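Local coordinates for d-3-phosphoglycerate dehydrogenase oxidoreductase protein (Ralstonia solanacearum, PDB 3GG9), which probably oxidises D-3-phosphoglycerate with NAD as cofactor, as a member of the D-isomer specific 2-hydroxyacid dehydrogenase family, at the interface of chains A and B. Numbering follows the deposited sequence. Chains: chain A/B, d-3-phosphoglycerate dehydrogenase oxidoreductase protein.

The interface of chains A and B. Residues chain A 133, 138; chain B 278, 281, 283, 298-300.
A:Trp138 pushes the six-membered part of its indole into a pocket on chain B, with A:Leu133 packing beside it. The tryptophan loses 75 Å² to the partner, more than any other residue of the patch. B:Pro299 covers one face: its CB stands 3.6 Å from the centroid of the six-membered ring of A:Trp138, a CH-pi contact almost over the centre of that ring. On the opposite side, the aliphatic stem of B:Glu281 reaches the far rim, its CG lying 3.6 Å from A:Trp138 CH2, while the carboxylate is tilted 36° from the indole plane. B:Phe278 closes the leading edge in the indole plane, CD2 being 3.9 Å from A:Trp138 CH2. At the flank, B:Ile283 CG1 meets A:Trp138 CZ3 at 3.6 Å, the two side chains crossing at about a right angle. B:His300 also touches the indole, its CB 3.9 Å from A:Trp138 CZ2. A:Leu133 divides its branches: CD1 touches B:Ile283 CG1 at 3.9 Å, whereas CD2 faces the B:Thr298–B:Pro299 peptide. With CG anti to the backbone N (chi1 177°), the indole extends from its own backbone to bring CZ2, CZ3 and CH2 against chain B.

Bonds within chain B hold B:Glu281 in place. OE2 accepts a hydrogen bond from B:Phe278 N (2.8 Å) through its anti lone pair; OE1 accepts a nearly straight one (163° at H) from B:His300 ND1 (2.8 Å) through its syn lone pair, essentially in the imidazole plane. B:Ile283 CD1 lies over the centre of the B:Phe278 ring, supporting the edge contact.

B:His300 and B:Glu281 are the family's catalytic histidine and its glutamate partner, so the indole packs against this pair; if the two-fold pairing is the biological dimer, as is usual in the family, it may couple dimer packing to catalytic geometry. A:Leu133 lies near the end of helix 126-134, and A:Trp138 in the loop after it. Chain B contributes loops following strands 272-275 and 295-297 of its NAD-binding domain. Two-fold symmetry repeats the contact with the chains exchanged.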
# COMPACT_ATOMS: atom_id res chain seq x y z
N LEU A 133 9.88 -7.03 -10.67
CA LEU A 133 10.30 -6.03 -11.63
C LEU A 133 11.77 -5.66 -11.47
O LEU A 133 12.46 -5.43 -12.46
CB LEU A 133 9.41 -4.78 -11.53
CG LEU A 133 9.64 -3.69 -12.57
CD1 LEU A 133 9.50 -4.26 -13.99
CD2 LEU A 133 8.70 -2.50 -12.34
N TRP A 138 8.64 -8.46 -15.97
CA TRP A 138 7.62 -7.44 -16.17
C TRP A 138 6.25 -7.98 -15.84
O TRP A 138 5.82 -8.99 -16.42
CB TRP A 138 7.64 -6.90 -17.60
CG TRP A 138 6.57 -5.89 -17.88
CD1 TRP A 138 5.38 -6.11 -18.52
CD2 TRP A 138 6.59 -4.49 -17.55
NE1 TRP A 138 4.66 -4.93 -18.58
CE2 TRP A 138 5.37 -3.94 -17.99
CE3 TRP A 138 7.52 -3.67 -16.89
CZ2 TRP A 138 5.06 -2.58 -17.83
CZ3 TRP A 138 7.20 -2.31 -16.72
CH2 TRP A 138 5.98 -1.79 -17.19
N PHE B 278 5.76 4.07 -17.69
CA PHE B 278 7.11 4.29 -18.22
C PHE B 278 7.06 4.58 -19.72
O PHE B 278 6.10 4.22 -20.40
CB PHE B 278 8.02 3.07 -17.92
CG PHE B 278 8.03 2.69 -16.46
CD1 PHE B 278 8.86 3.34 -15.57
CD2 PHE B 278 7.17 1.70 -15.98
CE1 PHE B 278 8.85 3.01 -14.22
CE2 PHE B 278 7.14 1.38 -14.63
CZ PHE B 278 7.97 2.03 -13.75
N GLU B 281 7.59 0.36 -22.38
CA GLU B 281 7.18 -0.80 -21.59
C GLU B 281 7.14 -2.03 -22.48
O GLU B 281 6.72 -1.92 -23.64
CB GLU B 281 5.81 -0.58 -20.96
CG GLU B 281 5.80 0.53 -19.91
CD GLU B 281 4.40 0.94 -19.49
OE1 GLU B 281 3.43 0.25 -19.87
OE2 GLU B 281 4.27 1.97 -18.78
N ILE B 283 10.00 -2.52 -19.30
CA ILE B 283 11.32 -1.92 -19.05
C ILE B 283 12.40 -2.97 -18.88
O ILE B 283 12.10 -4.16 -18.71
CB ILE B 283 11.35 -0.94 -17.84
CG1 ILE B 283 10.77 -1.59 -16.58
CG2 ILE B 283 10.66 0.37 -18.18
CD1 ILE B 283 10.89 -0.74 -15.33
N THR B 298 6.08 0.14 -10.10
CA THR B 298 5.19 -0.98 -10.41
C THR B 298 5.04 -1.08 -11.92
O THR B 298 5.08 -0.06 -12.61
CB THR B 298 3.81 -0.82 -9.77
OG1 THR B 298 3.32 0.49 -10.07
CG2 THR B 298 3.92 -0.99 -8.27
N PRO B 299 4.88 -2.31 -12.45
CA PRO B 299 4.85 -2.56 -13.89
C PRO B 299 3.48 -2.31 -14.56
O PRO B 299 2.86 -3.23 -15.10
CB PRO B 299 5.31 -4.03 -13.99
CG PRO B 299 4.77 -4.64 -12.74
CD PRO B 299 4.74 -3.56 -11.68
N HIS B 300 3.03 -1.05 -14.55
CA HIS B 300 1.76 -0.65 -15.19
C HIS B 300 0.56 -1.53 -14.81
O HIS B 300 -0.14 -2.09 -15.68
CB HIS B 300 1.93 -0.47 -16.70
CG HIS B 300 0.94 0.47 -17.31
ND1 HIS B 300 1.09 0.99 -18.58
CD2 HIS B 300 -0.21 1.00 -16.82
CE1 HIS B 300 0.07 1.79 -18.84
NE2 HIS B 300 -0.74 1.81 -17.80